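PDB 6XI1: flagellin hook IN motif family from Aeromonas hydrophila subsp. hydrophila, which probably forms part of the calcium-stiffened extender region of a bacterial RTX adhesin, holding its adhesive end away from the cell. Local coordinates for residues G33-D38 / P42-T47; G126-A131 / A164-F169; T213-S218 / T223-I228. One frame throughout, in Å; residues are numbered along the deposited sequence.

Interaction 1: G33-D38 / P42-T47. With CA (calcium ion), chain M; CA (calcium ion), chain L.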
loop_
_atom_site.group_PDB
_atom_site.type_symbol
_atom_site.label_atom_id
_atom_site.label_comp_id
_atom_site.label_asym_id
_atom_site.label_seq_id
_atom_site.Cartn_x
_atom_site.Cartn_y
_atom_site.Cartn_z
ATOM N N GLY A 33 25.126 6.801 66.714
ATOM C CA GLY A 33 23.734 6.916 66.282
ATOM C C GLY A 33 23.692 6.830 64.778
ATOM O O GLY A 33 24.767 7.047 64.137
ATOM N N ALA A 34 22.523 6.481 64.254
ATOM C CA ALA A 34 22.322 6.232 62.809
ATOM C C ALA A 34 20.939 6.748 62.439
ATOM O O ALA A 34 20.003 6.590 63.246
ATOM C CB ALA A 34 22.465 4.766 62.497
ATOM N N VAL A 35 20.834 7.392 61.279
ATOM C CA VAL A 35 19.539 7.759 60.651
ATOM C C VAL A 35 19.646 7.334 59.184
ATOM O O VAL A 35 20.765 7.275 58.649
ATOM C CB VAL A 35 19.227 9.261 60.800
ATOM C CG1 VAL A 35 19.033 9.648 62.266
ATOM C CG2 VAL A 35 20.294 10.142 60.145
ATOM N N THR A 36 18.524 6.925 58.607
ATOM C CA THR A 36 18.399 6.591 57.170
ATOM C C THR A 36 17.533 7.680 56.547
ATOM O O THR A 36 16.462 8.019 57.102
ATOM C CB THR A 36 17.876 5.158 56.971
ATOM O OG1 THR A 36 18.834 4.303 57.601
ATOM C CG2 THR A 36 17.723 4.767 55.519
ATOM N N GLU A 37 17.963 8.171 55.389
ATOM C CA GLU A 37 17.160 9.040 54.513
ATOM C C GLU A 37 15.742 8.479 54.420
ATOM O O GLU A 37 15.634 7.252 54.268
ATOM C CB GLU A 37 17.842 9.096 53.145
ATOM C CG GLU A 37 16.985 9.756 52.081
ATOM C CD GLU A 37 17.532 9.665 50.667
ATOM O OE1 GLU A 37 18.676 9.237 50.488
ATOM O OE2 GLU A 37 16.811 10.054 49.769
ATOM N N ASP A 38 14.742 9.344 54.537
ATOM C CA ASP A 38 13.287 9.066 54.405
ATOM C C ASP A 38 12.779 8.067 55.472
ATOM O O ASP A 38 11.676 7.497 55.265
ATOM C CB ASP A 38 12.960 8.588 52.979
ATOM C CG ASP A 38 13.332 9.595 51.889
ATOM O OD1 ASP A 38 13.188 10.803 52.121
ATOM O OD2 ASP A 38 13.813 9.159 50.817
ATOM N N PRO A 42 9.309 15.599 58.925
ATOM C CA PRO A 42 10.375 16.257 58.167
ATOM C C PRO A 42 11.812 16.084 58.701
ATOM O O PRO A 42 12.747 16.470 57.994
ATOM C CB PRO A 42 10.005 17.749 58.312
ATOM C CG PRO A 42 9.332 17.825 59.664
ATOM C CD PRO A 42 8.559 16.533 59.778
ATOM N N LEU A 43 11.973 15.576 59.930
ATOM C CA LEU A 43 13.311 15.411 60.552
ATOM C C LEU A 43 13.652 13.930 60.594
ATOM O O LEU A 43 12.739 13.085 60.782
ATOM C CB LEU A 43 13.329 15.970 61.977
ATOM C CG LEU A 43 13.104 17.471 62.154
ATOM C CD1 LEU A 43 13.238 17.840 63.633
ATOM C CD2 LEU A 43 14.082 18.288 61.333
ATOM N N LEU A 44 14.953 13.660 60.475
ATOM C CA LEU A 44 15.599 12.428 60.956
ATOM C C LEU A 44 16.169 12.770 62.334
ATOM O O LEU A 44 16.828 13.820 62.459
ATOM C CB LEU A 44 16.697 11.996 59.988
ATOM C CG LEU A 44 16.312 12.033 58.505
ATOM C CD1 LEU A 44 17.400 11.378 57.682
ATOM C CD2 LEU A 44 14.969 11.339 58.258
ATOM N N THR A 45 15.913 11.909 63.307
ATOM C CA THR A 45 16.260 12.182 64.717
ATOM C C THR A 45 16.832 10.910 65.314
ATOM O O THR A 45 16.309 9.784 65.048
ATOM C CB THR A 45 15.049 12.685 65.508
ATOM O OG1 THR A 45 14.173 11.558 65.582
ATOM C CG2 THR A 45 14.318 13.837 64.873
ATOM N N GLU A 46 17.888 11.094 66.085
ATOM C CA GLU A 46 18.555 10.027 66.849
ATOM C C GLU A 46 18.859 10.578 68.245
ATOM O O GLU A 46 19.110 11.791 68.371
ATOM C CB GLU A 46 19.816 9.554 66.128
ATOM C CG GLU A 46 20.498 8.398 66.830
ATOM C CD GLU A 46 19.823 7.045 66.671
ATOM O OE1 GLU A 46 18.589 6.969 66.791
ATOM O OE2 GLU A 46 20.534 6.069 66.420
ATOM N N THR A 47 18.816 9.699 69.245
ATOM C CA THR A 47 19.045 10.069 70.661
ATOM C C THR A 47 19.980 9.053 71.300
ATOM O O THR A 47 20.101 7.930 70.824
ATOM C CB THR A 47 17.737 10.181 71.460
ATOM O OG1 THR A 47 17.237 8.846 71.537
ATOM C CG2 THR A 47 16.754 11.168 70.871
HETATM CA CA CA M . 14.668 10.063 48.867
HETATM CA CA CA L . 18.592 9.560 47.992
HETATM O O HOH W 1 13.972 7.834 48.015
HETATM O O HOH W 2 12.364 10.466 48.656
#
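V35 and L44 face each other where strand segments 33-36 and 43-47 run almost antiparallel, at 161° and with axes 6.7 Å apart, a separation at which the contact rests on side chains, with no backbone hydrogen bond between the segments. The apolar centre is V35 CB against L44 CB at 3.8 Å. V35 CG1 reaches along to E46 CB, 3.9 Å away, while its other methyl, CG2, lies against the L44 chain. Further along, L44 CD1 comes within 3.5 Å of T36 O and so lies over the end of the strand, just before the metal-binding residues E37 and D38. At the G33 end the polar link comes from E46. Its CG stands anti to the backbone N, and a bend at chi2 (75°) folds the carboxylate back over A34, whose N donates to E46 OE2 at 3.0 Å. The N-H meets that oxygen from above the carboxylate plane, 42° out of it, with the E46 CG methylene packed on G33 CA. Beyond the strand, E37 reaches out extended to two calcium ions: OE2 binds one at 2.3 Å and the other at 2.6 Å, OE1 joining it on the second, so that the carboxylate chelates one ion and bridges to the other. D38 OD2 binds the first of these ions, also at 2.3 Å, and D38 OD1 is held by N92 ND2. In this cadherin-like repeat the two strands of the hairpin part to different neighbours: V35 hydrogen-bonds through its backbone to T123 and T125 of strand 117-125, whereas L43, L44 and T45 lay their side chains on strand 85-91.

Interaction 2: G126-A131 / A164-F169. With CA (calcium ion), chain Q; CA (calcium ion), chain L; CA (calcium ion), chain M.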
loop_
_atom_site.group_PDB
_atom_site.type_symbol
_atom_site.label_atom_id
_atom_site.label_comp_id
_atom_site.label_asym_id
_atom_site.label_seq_id
_atom_site.Cartn_x
_atom_site.Cartn_y
_atom_site.Cartn_z
ATOM N N GLY A 126 21.963 6.796 52.874
ATOM C CA GLY A 126 21.087 7.207 51.779
ATOM C C GLY A 126 20.222 6.059 51.291
ATOM O O GLY A 126 20.590 4.887 51.510
ATOM N N VAL A 127 19.125 6.407 50.642
ATOM C CA VAL A 127 18.289 5.456 49.860
ATOM C C VAL A 127 18.143 5.986 48.435
ATOM O O VAL A 127 18.215 7.218 48.212
ATOM C CB VAL A 127 16.915 5.232 50.527
ATOM C CG1 VAL A 127 17.037 4.609 51.910
ATOM C CG2 VAL A 127 16.129 6.512 50.591
ATOM N N ASN A 128 17.864 5.078 47.503
ATOM C CA ASN A 128 17.639 5.450 46.090
ATOM C C ASN A 128 16.442 6.380 45.971
ATOM O O ASN A 128 15.416 6.179 46.644
ATOM C CB ASN A 128 17.419 4.260 45.160
ATOM C CG ASN A 128 17.472 4.729 43.722
ATOM O OD1 ASN A 128 18.469 5.336 43.302
ATOM N ND2 ASN A 128 16.379 4.520 43.002
ATOM N N ASP A 129 16.584 7.373 45.119
ATOM C CA ASP A 129 15.479 8.204 44.600
ATOM C C ASP A 129 15.354 7.831 43.128
ATOM O O ASP A 129 16.413 7.817 42.402
ATOM C CB ASP A 129 15.753 9.699 44.790
ATOM C CG ASP A 129 15.550 10.174 46.229
ATOM O OD1 ASP A 129 16.411 9.867 47.051
ATOM O OD2 ASP A 129 14.501 10.810 46.507
ATOM N N ALA A 130 14.142 7.488 42.716
ATOM C CA ALA A 130 13.824 7.216 41.297
ATOM C C ALA A 130 14.268 8.411 40.444
ATOM O O ALA A 130 14.015 9.584 40.794
ATOM C CB ALA A 130 12.339 6.937 41.142
ATOM N N ALA A 131 14.870 8.134 39.303
ATOM C CA ALA A 131 15.120 9.158 38.265
ATOM C C ALA A 131 13.770 9.736 37.782
ATOM O O ALA A 131 12.729 9.024 37.813
ATOM C CB ALA A 131 15.922 8.570 37.136
ATOM N N ALA A 164 24.775 13.459 39.730
ATOM C CA ALA A 164 25.160 13.501 38.298
ATOM C C ALA A 164 25.552 12.093 37.829
ATOM O O ALA A 164 25.222 11.789 36.654
ATOM C CB ALA A 164 26.258 14.509 38.085
ATOM N N ASP A 165 26.147 11.279 38.714
ATOM C CA ASP A 165 26.509 9.852 38.486
ATOM C C ASP A 165 25.288 9.033 38.014
ATOM O O ASP A 165 25.476 8.146 37.172
ATOM C CB ASP A 165 27.156 9.197 39.723
ATOM C CG ASP A 165 26.426 9.337 41.070
ATOM O OD1 ASP A 165 25.420 10.090 41.194
ATOM O OD2 ASP A 165 26.898 8.704 42.042
ATOM N N GLU A 166 24.087 9.299 38.534
ATOM C CA GLU A 166 22.848 8.523 38.208
ATOM C C GLU A 166 21.991 9.227 37.141
ATOM O O GLU A 166 21.064 8.588 36.587
ATOM C CB GLU A 166 22.021 8.293 39.474
ATOM C CG GLU A 166 22.731 7.432 40.502
ATOM C CD GLU A 166 21.884 6.954 41.664
ATOM O OE1 GLU A 166 20.660 7.015 41.580
ATOM O OE2 GLU A 166 22.475 6.539 42.658
ATOM N N ALA A 167 22.196 10.515 36.902
ATOM C CA ALA A 167 21.305 11.352 36.052
ATOM C C ALA A 167 21.740 11.151 34.599
ATOM O O ALA A 167 22.187 12.116 33.947
ATOM C CB ALA A 167 21.315 12.828 36.468
ATOM N N LYS A 168 21.690 9.891 34.128
ATOM C CA LYS A 168 22.187 9.511 32.797
ATOM C C LYS A 168 21.394 8.264 32.399
ATOM O O LYS A 168 20.909 7.565 33.322
ATOM C CB LYS A 168 23.647 9.025 32.807
ATOM C CG LYS A 168 24.712 9.998 33.267
ATOM C CD LYS A 168 26.099 9.527 32.846
ATOM C CE LYS A 168 26.937 8.915 33.945
ATOM N NZ LYS A 168 27.983 9.859 34.420
ATOM N N PHE A 169 21.261 8.037 31.104
ATOM C CA PHE A 169 20.675 6.770 30.610
ATOM C C PHE A 169 21.780 5.716 30.568
ATOM O O PHE A 169 22.951 6.068 30.273
ATOM C CB PHE A 169 20.005 6.967 29.258
ATOM C CG PHE A 169 18.766 7.805 29.360
ATOM C CD1 PHE A 169 17.559 7.235 29.735
ATOM C CD2 PHE A 169 18.853 9.180 29.256
ATOM C CE1 PHE A 169 16.426 8.031 29.849
ATOM C CE2 PHE A 169 17.727 9.971 29.397
ATOM C CZ PHE A 169 16.518 9.385 29.709
HETATM CA CA CA Q . 18.478 7.464 41.858
HETATM CA CA CA L . 18.592 9.560 47.992
HETATM CA CA CA M . 14.668 10.063 48.867
HETATM O O HOH W 3 20.922 5.350 44.422
HETATM O O HOH W 1 13.972 7.834 48.015
HETATM O O HOH W 2 12.364 10.466 48.656
#
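N128 and E166 reach the same calcium ion from two loops, their side chains crossing at a slant with the amide and carboxylate planes 24° apart. Each offers one oxygen: E166 OE1 binds the metal at 2.2 Å and N128 OD1 at 2.6 Å. The two oxygens stand 3.3 Å from each other, a spacing set by the shared cation and not by a hydrogen bond. E166 gets there with an extended chain (chi2 -169°), and N128 by carrying CG anti to its backbone N, chi1 -169°. The remaining carboxylate oxygen, E166 OE2, turns to a water that donates to it at 2.6 Å and also lies within donating distance of N128 OD1, although this water has more acceptors around it than protons to give. D129 follows with its backbone: its O joins the same calcium at 2.2 Å, while its side chain heads for two further ions. There D129 OD1 bridges both metals and D129 OD2 shares one of them, at 2.5 Å, while V127 O binds the other. A water on the ion that both D129 carboxylate oxygens bind donates to N128 O at 2.6 Å. D160, D162 and D220 complete the N128-E166 site. Across the two segments almost nothing but metal chemistry makes the contact. Oxygens that would be expected to repel one another are gathered by the cation, so the closeness of the loops probably depends on bound calcium, consistent with the stiffening role of interdomain calcium in cadherins.

Interaction 3: T213-S218 / T223-I228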
loop_
_atom_site.group_PDB
_atom_site.type_symbol
_atom_site.label_atom_id
_atom_site.label_comp_id
_atom_site.label_asym_id
_atom_site.label_seq_id
_atom_site.Cartn_x
_atom_site.Cartn_y
_atom_site.Cartn_z
ATOM N N THR A 213 6.711 -0.514 21.322
ATOM C CA THR A 213 7.225 0.222 22.498
ATOM C C THR A 213 8.608 -0.288 22.848
ATOM O O THR A 213 8.872 -1.512 22.718
ATOM C CB THR A 213 6.254 0.129 23.681
ATOM O OG1 THR A 213 6.174 -1.241 24.015
ATOM C CG2 THR A 213 4.896 0.685 23.354
ATOM N N PHE A 214 9.422 0.612 23.388
ATOM C CA PHE A 214 10.809 0.328 23.756
ATOM C C PHE A 214 11.060 0.905 25.145
ATOM O O PHE A 214 10.752 2.109 25.338
ATOM C CB PHE A 214 11.750 0.905 22.704
ATOM C CG PHE A 214 11.469 0.319 21.354
ATOM C CD1 PHE A 214 10.546 0.920 20.521
ATOM C CD2 PHE A 214 12.078 -0.873 20.962
ATOM C CE1 PHE A 214 10.196 0.341 19.316
ATOM C CE2 PHE A 214 11.751 -1.436 19.732
ATOM C CZ PHE A 214 10.817 -0.838 18.918
ATOM N N THR A 215 11.540 0.068 26.067
ATOM C CA THR A 215 11.779 0.485 27.459
ATOM C C THR A 215 13.246 0.825 27.617
ATOM O O THR A 215 14.086 -0.044 27.363
ATOM C CB THR A 215 11.328 -0.588 28.457
ATOM O OG1 THR A 215 9.920 -0.681 28.216
ATOM C CG2 THR A 215 11.588 -0.194 29.891
ATOM N N VAL A 216 13.531 2.058 28.030
ATOM C CA VAL A 216 14.941 2.462 28.316
ATOM C C VAL A 216 15.095 2.626 29.824
ATOM O O VAL A 216 14.065 2.714 30.509
ATOM C CB VAL A 216 15.305 3.715 27.514
ATOM C CG1 VAL A 216 15.252 3.444 26.021
ATOM C CG2 VAL A 216 14.465 4.899 27.892
ATOM N N ALA A 217 16.329 2.753 30.314
ATOM C CA ALA A 217 16.611 2.848 31.759
ATOM C C ALA A 217 17.678 3.906 32.049
ATOM O O ALA A 217 18.613 4.060 31.247
ATOM C CB ALA A 217 17.044 1.518 32.317
ATOM N N SER A 218 17.507 4.578 33.176
ATOM C CA SER A 218 18.546 5.458 33.774
ATOM C C SER A 218 19.522 4.549 34.519
ATOM O O SER A 218 19.245 3.304 34.659
ATOM C CB SER A 218 17.956 6.501 34.656
ATOM O OG SER A 218 17.290 5.944 35.764
ATOM N N THR A 223 12.837 3.190 34.752
ATOM C CA THR A 223 12.476 2.913 33.348
ATOM C C THR A 223 11.547 3.977 32.796
ATOM O O THR A 223 10.835 4.631 33.537
ATOM C CB THR A 223 11.929 1.494 33.140
ATOM O OG1 THR A 223 10.721 1.386 33.885
ATOM C CG2 THR A 223 12.897 0.400 33.522
ATOM N N HIS A 224 11.630 4.182 31.480
ATOM C CA HIS A 224 10.644 4.961 30.691
ATOM C C HIS A 224 10.398 4.254 29.348
ATOM O O HIS A 224 11.311 3.598 28.830
ATOM C CB HIS A 224 11.131 6.379 30.496
ATOM C CG HIS A 224 10.087 7.382 30.175
ATOM N ND1 HIS A 224 9.254 7.909 31.133
ATOM C CD2 HIS A 224 9.735 7.965 29.022
ATOM C CE1 HIS A 224 8.448 8.791 30.585
ATOM N NE2 HIS A 224 8.710 8.835 29.289
ATOM N N THR A 225 9.228 4.452 28.790
ATOM C CA THR A 225 8.816 3.826 27.518
ATOM C C THR A 225 8.754 4.873 26.397
ATOM O O THR A 225 8.238 6.018 26.600
ATOM C CB THR A 225 7.513 3.047 27.724
ATOM O OG1 THR A 225 7.793 2.000 28.662
ATOM C CG2 THR A 225 7.016 2.425 26.441
ATOM N N VAL A 226 9.318 4.534 25.249
ATOM C CA VAL A 226 9.119 5.285 23.989
ATOM C C VAL A 226 8.158 4.461 23.115
ATOM O O VAL A 226 8.409 3.263 22.902
ATOM C CB VAL A 226 10.455 5.566 23.279
ATOM C CG1 VAL A 226 10.282 6.273 21.951
ATOM C CG2 VAL A 226 11.404 6.366 24.163
ATOM N N THR A 227 7.115 5.098 22.630
ATOM C CA THR A 227 6.020 4.458 21.861
ATOM C C THR A 227 6.089 4.945 20.431
ATOM O O THR A 227 5.942 6.190 20.226
ATOM C CB THR A 227 4.635 4.737 22.450
ATOM O OG1 THR A 227 4.634 4.307 23.813
ATOM C CG2 THR A 227 3.534 3.995 21.697
ATOM N N ILE A 228 6.278 4.009 19.480
ATOM C CA ILE A 228 6.457 4.346 18.047
ATOM C C ILE A 228 5.260 3.788 17.278
ATOM O O ILE A 228 4.942 2.595 17.447
ATOM C CB ILE A 228 7.787 3.820 17.454
ATOM C CG1 ILE A 228 9.017 4.322 18.207
ATOM C CG2 ILE A 228 7.877 4.139 15.982
ATOM C CD1 ILE A 228 9.239 5.787 18.116
#
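H224 O is gripped by V216 N at 2.8 Å, the C=O...N angle opening to 172°, and is approached as well by T215 CA at 3.4 Å in a CA-H...O contact and by the methyl V216 CG2. This carbonyl illustrates how an antiparallel hairpin uses its oxygens. F214 O repeats the scheme, receiving V226 N at 2.8 Å and the CA-H of T225. The reciprocal bonds, F214 N to V226 O and H224 N to V216 O, make F214-V226 and V216-H224 hydrogen-bonded pairs, with T213-T227, T215-T225 and A217-T223 as the non-hydrogen-bonded pairs between and beyond them. On the threonine-rich face, T215 and T225 share a torsion that sets each OG1 anti to its own carbonyl carbon (chi1 -62° and -63°). The hydroxyls thus meet across the pair, OG1 to OG1 at 3.5 Å, in a weak hydrogen bond, and the methyls are sent diagonally: T215 CG2 to T223 CB and T225 CG2 to T213 CB, each at 3.7 Å. T213 and T227 lie side by side, with T213 CG2 against the partner's hydroxyl. The other face is apolar apart from H224, whose NE2 is held by D137. Here V226 O sits at the edge of the F214 ring, 4.0 Å from CD1, and F214 CE1 meets I228 CG1 obliquely at 4.3 Å. Y194, L184 and L156 continue this apolar layer into the beta-sandwich core. The hairpin therefore divides its labour: backbone bonds fix the register and the F214 and V226 face supplies apolar cohesion, while on the other face threonine methyls interlock across the strands and the T215-T225 hydroxyls add one weak bond.

The three contacts follow one another along the chain and mark successive levels of the first two beta-sandwich repeats. Interaction 1 lies on the hairpin of strands 26-36 and 43-53, and its centre is 21 Å from that of interaction 2, which occupies loops at the junction. Calcium ions tie these two together, and E37 OE1 probably also accepts a hydrogen bond from V127 N. Interaction 3, on strands 209-217 and 223-231 of the next sandwich, is centred 17 Å beyond interaction 2 and touches it where A131 and F169 pack on the 216-218 end. Interactions 1 and 3 remain about 15 Å apart at their nearest atoms, joined through the metal-bound loops, consistent with a rod stiffened by calcium at its joints.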